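Local coordinates for protein PrgZ (Enterococcus faecalis, PDB 4FAJ) that binds peptide pheromone as a membrane-anchored extracellular receptor and, as a solute-binding protein of family 5, probably takes part in peptide uptake, at residues E329-L333 against K409-L413. Numbering follows the deposited sequence.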
# COMPACT_ATOMS: atom_id res chain seq x y z
N GLU A 329 -18.51 -12.02 14.97
CA GLU A 329 -19.64 -12.19 14.05
C GLU A 329 -19.57 -13.56 13.37
O GLU A 329 -20.58 -14.25 13.26
CB GLU A 329 -19.69 -11.08 12.99
CG GLU A 329 -19.78 -9.64 13.53
CD GLU A 329 -20.99 -9.39 14.44
OE1 GLU A 329 -22.02 -10.10 14.32
OE2 GLU A 329 -20.91 -8.45 15.27
N ASN A 330 -18.37 -13.95 12.92
CA ASN A 330 -18.20 -15.24 12.28
C ASN A 330 -17.67 -16.27 13.28
O ASN A 330 -16.56 -16.16 13.79
CB ASN A 330 -17.28 -15.15 11.07
CG ASN A 330 -17.26 -16.43 10.25
OD1 ASN A 330 -16.54 -17.36 10.57
ND2 ASN A 330 -18.07 -16.47 9.20
N LYS A 331 -18.48 -17.30 13.51
CA LYS A 331 -18.19 -18.31 14.52
C LYS A 331 -17.04 -19.22 14.12
O LYS A 331 -16.25 -19.62 14.97
CB LYS A 331 -19.45 -19.14 14.82
CG LYS A 331 -20.65 -18.30 15.26
CD LYS A 331 -20.27 -17.31 16.36
CE LYS A 331 -21.46 -16.90 17.20
NZ LYS A 331 -21.01 -16.17 18.42
N LEU A 332 -16.93 -19.53 12.83
CA LEU A 332 -15.82 -20.34 12.33
C LEU A 332 -14.47 -19.63 12.52
O LEU A 332 -13.54 -20.21 13.07
CB LEU A 332 -16.02 -20.69 10.85
CG LEU A 332 -16.93 -21.87 10.51
CD1 LEU A 332 -17.15 -21.94 9.00
CD2 LEU A 332 -16.34 -23.19 11.01
N LEU A 333 -14.36 -18.37 12.08
CA LEU A 333 -13.06 -17.68 12.07
C LEU A 333 -12.63 -17.20 13.45
O LEU A 333 -11.48 -16.84 13.66
CB LEU A 333 -13.05 -16.53 11.06
CG LEU A 333 -13.16 -17.00 9.60
CD1 LEU A 333 -13.17 -15.82 8.66
CD2 LEU A 333 -12.02 -17.98 9.25
N LYS A 409 -25.45 -25.08 11.96
CA LYS A 409 -25.58 -23.64 11.72
C LYS A 409 -25.03 -23.22 10.36
O LYS A 409 -25.79 -22.80 9.48
CB LYS A 409 -24.85 -22.87 12.84
CG LYS A 409 -24.67 -21.36 12.61
CD LYS A 409 -23.77 -20.72 13.69
CE LYS A 409 -22.31 -21.20 13.61
NZ LYS A 409 -21.68 -20.96 12.28
N ASN A 410 -23.71 -23.33 10.18
CA ASN A 410 -23.07 -22.85 8.96
C ASN A 410 -21.66 -23.42 8.80
O ASN A 410 -20.80 -23.22 9.66
CB ASN A 410 -23.03 -21.31 8.94
CG ASN A 410 -23.54 -20.73 7.64
OD1 ASN A 410 -23.11 -21.11 6.55
ND2 ASN A 410 -24.47 -19.78 7.75
N THR A 411 -21.45 -24.16 7.71
CA THR A 411 -20.13 -24.70 7.37
C THR A 411 -19.73 -24.11 6.02
O THR A 411 -19.52 -24.84 5.05
CB THR A 411 -20.15 -26.22 7.31
OG1 THR A 411 -21.22 -26.66 6.46
CG2 THR A 411 -20.36 -26.79 8.69
N SER A 412 -19.65 -22.78 6.00
CA SER A 412 -19.44 -22.03 4.78
C SER A 412 -18.68 -20.73 5.04
O SER A 412 -18.92 -20.05 6.04
CB SER A 412 -20.79 -21.71 4.13
OG SER A 412 -20.68 -20.66 3.20
N LEU A 413 -17.76 -20.40 4.13
CA LEU A 413 -16.99 -19.17 4.21
C LEU A 413 -16.96 -18.48 2.86
O LEU A 413 -16.68 -19.11 1.84
CB LEU A 413 -15.56 -19.46 4.66
CG LEU A 413 -15.38 -19.95 6.09
CD1 LEU A 413 -13.92 -20.28 6.34
CD2 LEU A 413 -15.88 -18.92 7.09
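Where the short turn of helix at L332 passes the entry to strand 412-418 at T411, the two backbones come no nearer than 7.9 Å between CA atoms, and side chains fill the interval. L332 and L413 share the centre of the contact: with chi1 at -82° CG of L332 lies anti to the carbonyl carbon, and the extended branch sets its CD1 against L413 CD2 at 3.8 Å. The same methyl sits against the backbone carbonyls of N410 and S412. N410 O and S412 N are buried here with no partner in the model. CD1 of L413 lies 4.2 Å from CD2 of L333.

N330 plays a double part. Its OD1 receives L333 N at 2.8 Å, nearly straight at 159° and in the carbonyl plane, capping the helix; the amide so held lies across L413 CD2, crossing that side chain at about a right angle. Nearby, K409 folds back at chi3 and chi4 and lays CE, and with it NZ, against CB and CG of K331.

L441, T463 and L464 also border L413, and helix 336-345 backs L332 and L333. The example illustrates an N-capped helix start packed by leucines beside the leading end of a strand: 412-418 runs parallel to 442-448 and 464-470 in the mixed sheet of this solute-binding protein, with T411 and L413 bonded by backbone to K442.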